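Local structure of 3-methylornithine synthase (Methanosarcina barkeri, 3T7V) at residues A[266-279]-A[289-301]. The protein catalyses the radical isomerisation of L-lysine to (3R)-3-methyl-D-ornithine, a step of pyrrolysine biosynthesis, using a [4Fe-4S] cluster and S-adenosyl-L-methionine. Sequence-based numbering, arbitrary orientation.
Sequences RLMFPKRLIPASLD and RLNAGANIVTSIL. With MD0 (5-amino-D-isoleucine), chain D.
Arg266 grips Gly293 O side-on in its guanidinium plane, NE at 2.9 Å and NH2 at 3.0 Å. Bends at chi2 (55°) and chi3 (69°) fold the group back so that NH1 also reaches the carbonyls of Pro270 and Arg272, while Ile274 CD1 sits 3.6 Å above the centre of one face. With an alanine in its place both donors to Gly293 O go, and the Phe269-Arg272 turn would probably lose this tie to Gly293. Asn295 sets its amide steeply across the guanidinium, the planes 68° apart; its OD1 accepts from Ile274 N at 2.9 Å, and its backbone N bonds Ile274 O. Parallel pairing continues through Ala276, whose N and O bond Ile296 O and Thr298 N; its CB packs 3.6 Å from Arg289 CB. On the sheet face opposite Ala276 CB, Ser277 OG and Thr298 OG1 each donate to a different carboxylate oxygen of the 5-amino-D-isoleucine; just beyond, Ser299 OG accepts from the ligand's alpha-amino N at 2.8 Å. Asp279 OD2 adds a weak bond to that nitrogen, and Arg322 holds Asp279 OD1. Strands 275-277 and 296-300, joined by helix 278-291, form a beta-alpha-beta crossover of the radical SAM TIM-barrel-type fold, with the product at their C-terminal ends.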
ATOM      1  N   ARG A 266      13.170  -2.594  -3.664  1.00 14.85           N
ATOM      2  CA  ARG A 266      13.478  -2.325  -5.110  1.00 15.26           C
ATOM      3  C   ARG A 266      14.617  -3.229  -5.596  1.00 16.63           C
ATOM      4  O   ARG A 266      14.599  -3.677  -6.768  1.00 18.95           O
ATOM      5  CB  ARG A 266      13.827  -0.869  -5.305  1.00 15.59           C
ATOM      6  CG  ARG A 266      14.271  -0.447  -6.720  1.00 16.50           C
ATOM      7  CD  ARG A 266      13.241  -0.837  -7.772  1.00 15.76           C
ATOM      8  NE  ARG A 266      12.037  -0.035  -7.616  1.00 15.22           N
ATOM      9  CZ  ARG A 266      10.844  -0.367  -8.128  1.00 16.43           C
ATOM     10  NH1 ARG A 266      10.660  -1.463  -8.822  1.00 17.60           N
ATOM     11  NH2 ARG A 266       9.774   0.383  -7.826  1.00 16.88           N
ATOM     12  N   LEU A 267      15.541  -3.513  -4.684  1.00 16.71           N
ATOM     13  CA  LEU A 267      16.663  -4.326  -5.114  1.00 17.87           C
ATOM     14  C   LEU A 267      16.250  -5.803  -5.197  1.00 19.99           C
ATOM     15  O   LEU A 267      16.864  -6.570  -5.899  1.00 24.90           O
ATOM     16  CB  LEU A 267      17.858  -4.106  -4.158  1.00 19.94           C
ATOM     17  CG  LEU A 267      18.449  -2.674  -4.165  1.00 20.23           C
ATOM     18  CD1 LEU A 267      19.547  -2.482  -3.111  1.00 28.18           C
ATOM     19  CD2 LEU A 267      19.034  -2.348  -5.520  1.00 22.58           C
ATOM     20  N   MET A 268      15.273  -6.228  -4.390  1.00 19.30           N
ATOM     21  CA  MET A 268      14.723  -7.576  -4.397  1.00 19.40           C
ATOM     22  C   MET A 268      13.653  -7.828  -5.468  1.00 19.22           C
ATOM     23  O   MET A 268      13.519  -8.955  -5.927  1.00 24.25           O
ATOM     24  CB  MET A 268      14.056  -7.932  -3.049  1.00 22.06           C
ATOM     25  CG  MET A 268      15.081  -8.065  -1.940  1.00 25.49           C
ATOM     26  SD  MET A 268      14.154  -8.583  -0.432  1.00 26.31           S
ATOM     27  CE  MET A 268      13.536 -10.248  -0.896  1.00 29.09           C
ATOM     28  N   PHE A 269      12.813  -6.820  -5.764  1.00 19.49           N
ATOM     29  CA  PHE A 269      11.737  -6.920  -6.705  1.00 17.76           C
ATOM     30  C   PHE A 269      11.890  -5.808  -7.755  1.00 18.13           C
ATOM     31  O   PHE A 269      11.099  -4.830  -7.836  1.00 17.98           O
ATOM     32  CB  PHE A 269      10.403  -6.668  -5.961  1.00 18.49           C
ATOM     33  CG  PHE A 269      10.138  -7.635  -4.847  1.00 19.71           C
ATOM     34  CD1 PHE A 269      10.467  -7.373  -3.532  1.00 17.04           C
ATOM     35  CD2 PHE A 269       9.401  -8.835  -5.129  1.00 22.78           C
ATOM     36  CE1 PHE A 269      10.213  -8.312  -2.485  1.00 19.93           C
ATOM     37  CE2 PHE A 269       9.151  -9.747  -4.099  1.00 25.18           C
ATOM     38  CZ  PHE A 269       9.541  -9.496  -2.777  1.00 21.44           C
ATOM     39  N   PRO A 270      12.928  -5.861  -8.567  1.00 18.36           N
ATOM     40  CA  PRO A 270      13.332  -4.744  -9.368  1.00 18.32           C
ATOM     41  C   PRO A 270      12.245  -4.282 -10.374  1.00 17.93           C
ATOM     42  O   PRO A 270      12.179  -3.088 -10.680  1.00 20.36           O
ATOM     43  CB  PRO A 270      14.618  -5.211 -10.071  1.00 22.27           C
ATOM     44  CG  PRO A 270      14.562  -6.690  -9.912  1.00 24.83           C
ATOM     45  CD  PRO A 270      13.894  -6.971  -8.618  1.00 19.60           C
ATOM     46  N   LYS A 271      11.414  -5.220 -10.829  1.00 18.31           N
ATOM     47  CA  LYS A 271      10.442  -4.916 -11.891  1.00 20.76           C
ATOM     48  C   LYS A 271       9.064  -4.616 -11.329  1.00 20.08           C
ATOM     49  O   LYS A 271       8.112  -4.478 -12.133  1.00 23.63           O
ATOM     50  CB  LYS A 271      10.337  -6.119 -12.824  1.00 22.79           C
ATOM     51  CG  LYS A 271      11.653  -6.354 -13.591  1.00 26.44           C
ATOM     52  CD  LYS A 271      11.613  -7.632 -14.467  1.00 31.98           C
ATOM     53  CE  LYS A 271      12.967  -7.957 -15.085  1.00 37.97           C
ATOM     54  NZ  LYS A 271      12.851  -8.956 -16.193  1.00 58.06           N
ATOM     55  N   ARG A 272       8.917  -4.593  -9.980  1.00 18.29           N
ATOM     56  CA  ARG A 272       7.531  -4.556  -9.407  1.00 17.12           C
ATOM     57  C   ARG A 272       7.139  -3.126  -9.025  1.00 16.22           C
ATOM     58  O   ARG A 272       7.921  -2.195  -9.058  1.00 16.77           O
ATOM     59  CB  ARG A 272       7.426  -5.530  -8.220  1.00 18.71           C
ATOM     60  CG  ARG A 272       7.798  -6.989  -8.647  1.00 21.80           C
ATOM     61  CD  ARG A 272       6.788  -7.489  -9.668  1.00 28.70           C
ATOM     62  NE  ARG A 272       6.888  -8.906  -9.921  1.00 40.33           N
ATOM     63  CZ  ARG A 272       5.980  -9.616 -10.588  1.00 47.39           C
ATOM     64  NH1 ARG A 272       4.899  -9.034 -11.081  1.00 44.83           N
ATOM     65  NH2 ARG A 272       6.166 -10.915 -10.756  1.00 57.56           N
ATOM     66  N   LEU A 273       5.860  -2.932  -8.715  1.00 16.87           N
ATOM     67  CA  LEU A 273       5.367  -1.696  -8.187  1.00 14.97           C
ATOM     68  C   LEU A 273       5.688  -1.601  -6.714  1.00 13.54           C
ATOM     69  O   LEU A 273       5.510  -2.608  -5.984  1.00 14.53           O
ATOM     70  CB  LEU A 273       3.834  -1.649  -8.357  1.00 16.69           C
ATOM     71  CG  LEU A 273       3.392  -1.608  -9.835  1.00 18.92           C
ATOM     72  CD1 LEU A 273       1.873  -1.766  -9.875  1.00 21.96           C
ATOM     73  CD2 LEU A 273       3.815  -0.329 -10.450  1.00 28.13           C
ATOM     74  N   ILE A 274       6.159  -0.442  -6.249  1.00 13.32           N
ATOM     75  CA  ILE A 274       6.451  -0.210  -4.826  1.00 13.03           C
ATOM     76  C   ILE A 274       5.957   1.165  -4.514  1.00 13.77           C
ATOM     77  O   ILE A 274       6.403   2.147  -5.166  1.00 15.30           O
ATOM     78  CB  ILE A 274       7.967  -0.261  -4.514  1.00 14.77           C
ATOM     79  CG1 ILE A 274       8.511  -1.602  -4.992  1.00 16.41           C
ATOM     80  CG2 ILE A 274       8.232   0.030  -3.026  1.00 17.16           C
ATOM     81  CD1 ILE A 274      10.061  -1.793  -4.821  1.00 17.99           C
ATOM     82  N   PRO A 275       5.019   1.321  -3.562  1.00 13.01           N
ATOM     83  CA  PRO A 275       4.370   2.609  -3.301  1.00 14.65           C
ATOM     84  C   PRO A 275       5.132   3.567  -2.496  1.00 15.43           C
ATOM     85  O   PRO A 275       5.888   3.166  -1.530  1.00 17.58           O
ATOM     86  CB  PRO A 275       3.065   2.218  -2.621  1.00 15.67           C
ATOM     87  CG  PRO A 275       3.289   0.940  -1.987  1.00 18.48           C
ATOM     88  CD  PRO A 275       4.357   0.228  -2.829  1.00 14.51           C
ATOM     89  N   ALA A 276       4.952   4.850  -2.809  1.00 14.46           N
ATOM     90  CA  ALA A 276       5.313   5.942  -1.938  1.00 14.20           C
ATOM     91  C   ALA A 276       3.939   6.456  -1.402  1.00 15.06           C
ATOM     92  O   ALA A 276       3.203   7.162  -2.128  1.00 16.46           O
ATOM     93  CB  ALA A 276       6.030   7.009  -2.759  1.00 17.14           C
ATOM     94  N   SER A 277       3.589   6.100  -0.172  1.00 14.54           N
ATOM     95  CA  SER A 277       2.309   6.494   0.438  1.00 13.15           C
ATOM     96  C   SER A 277       2.337   7.881   1.058  1.00 15.05           C
ATOM     97  O   SER A 277       3.234   8.192   1.848  1.00 20.12           O
ATOM     98  CB  SER A 277       1.916   5.485   1.544  1.00 16.20           C
ATOM     99  OG  SER A 277       0.719   5.939   2.206  1.00 15.33           O
ATOM    100  N   LEU A 278       1.342   8.702   0.733  1.00 13.52           N
ATOM    101  CA  LEU A 278       1.222  10.044   1.361  1.00 14.80           C
ATOM    102  C   LEU A 278       0.703   9.916   2.820  1.00 15.88           C
ATOM    103  O   LEU A 278       0.727  10.873   3.574  1.00 17.70           O
ATOM    104  CB  LEU A 278       0.194  10.849   0.604  1.00 16.47           C
ATOM    105  CG  LEU A 278       0.464  11.194  -0.867  1.00 17.97           C
ATOM    106  CD1 LEU A 278      -0.491  12.276  -1.378  1.00 20.71           C
ATOM    107  CD2 LEU A 278       1.880  11.602  -1.137  1.00 18.58           C
ATOM    108  N   ASP A 279       0.197   8.721   3.187  1.00 15.86           N
ATOM    109  CA  ASP A 279      -0.472   8.583   4.483  1.00 15.19           C
ATOM    110  C   ASP A 279       0.500   8.667   5.690  1.00 15.92           C
ATOM    111  O   ASP A 279       0.063   8.910   6.826  1.00 16.47           O
ATOM    112  CB  ASP A 279      -1.157   7.188   4.504  1.00 16.97           C
ATOM    113  CG  ASP A 279      -2.381   7.103   5.387  1.00 18.54           C
ATOM    114  OD1 ASP A 279      -3.026   8.112   5.746  1.00 17.01           O
ATOM    115  OD2 ASP A 279      -2.766   5.913   5.624  1.00 21.41           O
ATOM    116  N   ARG A 289      10.484   8.879  -0.363  1.00 17.42           N
ATOM    117  CA  ARG A 289      10.139   7.445  -0.729  1.00 16.85           C
ATOM    118  C   ARG A 289      10.385   7.194  -2.190  1.00 17.03           C
ATOM    119  O   ARG A 289      10.944   6.128  -2.558  1.00 16.96           O
ATOM    120  CB  ARG A 289       8.672   7.146  -0.354  1.00 17.79           C
ATOM    121  CG  ARG A 289       8.480   7.049   1.179  1.00 18.69           C
ATOM    122  CD  ARG A 289       7.061   7.400   1.650  1.00 20.17           C
ATOM    123  NE  ARG A 289       6.989   7.069   3.085  1.00 20.21           N
ATOM    124  CZ  ARG A 289       7.492   7.826   4.093  1.00 21.78           C
ATOM    125  NH1 ARG A 289       8.136   8.985   3.848  1.00 22.73           N
ATOM    126  NH2 ARG A 289       7.403   7.374   5.349  1.00 26.01           N
ATOM    127  N   LEU A 290      10.011   8.119  -3.081  1.00 16.76           N
ATOM    128  CA  LEU A 290      10.426   7.991  -4.492  1.00 17.90           C
ATOM    129  C   LEU A 290      11.947   7.975  -4.668  1.00 19.54           C
ATOM    130  O   LEU A 290      12.487   7.131  -5.453  1.00 22.01           O
ATOM    131  CB  LEU A 290       9.855   9.122  -5.384  1.00 18.97           C
ATOM    132  CG  LEU A 290       8.295   9.091  -5.451  1.00 17.59           C
ATOM    133  CD1 LEU A 290       7.816  10.443  -6.018  1.00 20.96           C
ATOM    134  CD2 LEU A 290       7.807   7.908  -6.338  1.00 18.97           C
ATOM    135  N   ASN A 291      12.668   8.817  -3.889  1.00 17.85           N
ATOM    136  CA  ASN A 291      14.132   8.782  -3.988  1.00 20.16           C
ATOM    137  C   ASN A 291      14.753   7.579  -3.335  1.00 18.18           C
ATOM    138  O   ASN A 291      15.945   7.362  -3.495  1.00 22.77           O
ATOM    139  CB  ASN A 291      14.682  10.072  -3.389  1.00 23.56           C
ATOM    140  CG  ASN A 291      14.465  11.247  -4.312  1.00 24.21           C
ATOM    141  OD1 ASN A 291      14.353  11.077  -5.563  1.00 25.45           O
ATOM    142  ND2 ASN A 291      14.431  12.445  -3.744  1.00 27.83           N
ATOM    143  N   ALA A 292      13.981   6.752  -2.649  1.00 17.51           N
ATOM    144  CA  ALA A 292      14.486   5.452  -2.135  1.00 17.05           C
ATOM    145  C   ALA A 292      14.102   4.292  -3.103  1.00 18.70           C
ATOM    146  O   ALA A 292      14.500   3.145  -2.858  1.00 20.08           O
ATOM    147  CB  ALA A 292      13.872   5.147  -0.770  1.00 18.21           C
ATOM    148  N   GLY A 293      13.389   4.591  -4.196  1.00 17.86           N
ATOM    149  CA  GLY A 293      13.090   3.538  -5.195  1.00 19.50           C
ATOM    150  C   GLY A 293      11.631   3.235  -5.449  1.00 16.15           C
ATOM    151  O   GLY A 293      11.326   2.374  -6.231  1.00 17.98           O
ATOM    152  N   ALA A 294      10.737   3.958  -4.815  1.00 14.72           N
ATOM    153  CA  ALA A 294       9.312   3.722  -5.107  1.00 14.44           C
ATOM    154  C   ALA A 294       8.957   4.237  -6.518  1.00 15.12           C
ATOM    155  O   ALA A 294       9.632   5.088  -7.087  1.00 16.44           O
ATOM    156  CB  ALA A 294       8.431   4.434  -4.077  1.00 16.10           C
ATOM    157  N   ASN A 295       7.852   3.717  -7.061  1.00 14.86           N
ATOM    158  CA  ASN A 295       7.422   4.128  -8.440  1.00 14.44           C
ATOM    159  C   ASN A 295       5.923   4.428  -8.590  1.00 13.96           C
ATOM    160  O   ASN A 295       5.469   4.627  -9.673  1.00 15.66           O
ATOM    161  CB  ASN A 295       7.956   3.141  -9.504  1.00 16.66           C
ATOM    162  CG  ASN A 295       7.319   1.750  -9.393  1.00 17.76           C
ATOM    163  OD1 ASN A 295       6.748   1.405  -8.429  1.00 17.48           O
ATOM    164  ND2 ASN A 295       7.499   0.946 -10.370  1.00 24.46           N
ATOM    165  N   ILE A 296       5.166   4.309  -7.505  1.00 13.97           N
ATOM    166  CA  ILE A 296       3.728   4.621  -7.533  1.00 13.60           C
ATOM    167  C   ILE A 296       3.389   5.416  -6.293  1.00 14.46           C
ATOM    168  O   ILE A 296       3.802   5.061  -5.177  1.00 17.82           O
ATOM    169  CB  ILE A 296       2.851   3.323  -7.718  1.00 13.92           C
ATOM    170  CG1 ILE A 296       1.349   3.654  -7.650  1.00 15.41           C
ATOM    171  CG2 ILE A 296       3.188   2.230  -6.676  1.00 17.41           C
ATOM    172  CD1 ILE A 296       0.542   2.455  -8.215  1.00 18.45           C
ATOM    173  N   VAL A 297       2.608   6.444  -6.432  1.00 12.46           N
ATOM    174  CA  VAL A 297       2.253   7.315  -5.302  1.00 12.37           C
ATOM    175  C   VAL A 297       0.792   6.917  -4.917  1.00 12.57           C
ATOM    176  O   VAL A 297      -0.052   6.760  -5.797  1.00 13.68           O
ATOM    177  CB  VAL A 297       2.290   8.794  -5.638  1.00 14.42           C
ATOM    178  CG1 VAL A 297       1.920   9.666  -4.438  1.00 14.73           C
ATOM    179  CG2 VAL A 297       3.688   9.214  -6.116  1.00 16.09           C
ATOM    180  N   THR A 298       0.620   6.620  -3.608  1.00 12.40           N
ATOM    181  CA  THR A 298      -0.671   6.151  -3.133  1.00 12.93           C
ATOM    182  C   THR A 298      -1.136   7.031  -1.978  1.00 12.75           C
ATOM    183  O   THR A 298      -0.413   7.898  -1.483  1.00 13.17           O
ATOM    184  CB  THR A 298      -0.588   4.682  -2.651  1.00 12.83           C
ATOM    185  OG1 THR A 298       0.169   4.602  -1.422  1.00 15.46           O
ATOM    186  CG2 THR A 298       0.023   3.747  -3.737  1.00 13.94           C
ATOM    187  N   SER A 299      -2.393   6.801  -1.611  1.00 12.93           N
ATOM    188  CA  SER A 299      -3.027   7.584  -0.532  1.00 13.30           C
ATOM    189  C   SER A 299      -3.261   9.032  -0.979  1.00 13.61           C
ATOM    190  O   SER A 299      -3.308   9.973  -0.177  1.00 14.48           O
ATOM    191  CB  SER A 299      -2.304   7.537   0.816  1.00 15.47           C
ATOM    192  OG  SER A 299      -3.327   7.494   1.890  1.00 16.12           O
ATOM    193  N   ILE A 300      -3.420   9.199  -2.303  1.00 13.00           N
ATOM    194  CA  ILE A 300      -3.830  10.485  -2.880  1.00 13.55           C
ATOM    195  C   ILE A 300      -5.344  10.524  -2.706  1.00 15.40           C
ATOM    196  O   ILE A 300      -6.043   9.594  -3.059  1.00 16.15           O
ATOM    197  CB  ILE A 300      -3.470  10.548  -4.376  1.00 13.34           C
ATOM    198  CG1 ILE A 300      -1.963  10.247  -4.564  1.00 14.84           C
ATOM    199  CG2 ILE A 300      -3.884  11.924  -4.891  1.00 14.99           C
ATOM    200  CD1 ILE A 300      -1.583  10.231  -6.048  1.00 15.67           C
ATOM    201  N   LEU A 301      -5.879  11.609  -2.181  1.00 15.17           N
ATOM    202  CA  LEU A 301      -7.325  11.670  -2.010  1.00 15.93           C
ATOM    203  C   LEU A 301      -8.001  12.378  -3.148  1.00 20.55           C
ATOM    204  O   LEU A 301      -7.391  13.235  -3.824  1.00 24.62           O
ATOM    205  CB  LEU A 301      -7.649  12.427  -0.724  1.00 17.63           C
ATOM    206  CG  LEU A 301      -7.129  11.702   0.539  1.00 20.41           C
ATOM    207  CD1 LEU A 301      -7.405  12.484   1.828  1.00 26.70           C
ATOM    208  CD2 LEU A 301      -7.720  10.311   0.752  1.00 27.41           C
TER
HETATM  209  C   MD0 D 993      -2.146   3.876   1.299  1.00 18.66           C
HETATM  210  N   MD0 D 993      -3.731   4.912   2.818  1.00 18.47           N
HETATM  211  O   MD0 D 993      -1.919   3.526   0.122  1.00 18.89           O
HETATM  212  CA  MD0 D 993      -3.554   3.884   1.798  1.00 15.61           C
HETATM  213  CB  MD0 D 993      -3.935   2.486   2.375  1.00 15.20           C
HETATM  214  CD  MD0 D 993      -4.737   0.196   1.480  1.00 16.16           C
HETATM  215  NE  MD0 D 993      -4.698  -0.673   0.311  1.00 17.91           N
HETATM  216  CG  MD0 D 993      -3.929   1.461   1.204  1.00 15.00           C
HETATM  217  CG2 MD0 D 993      -2.998   1.991   3.507  1.00 17.28           C
HETATM  218  OXT MD0 D 993      -1.255   4.224   2.084  1.00 20.00           O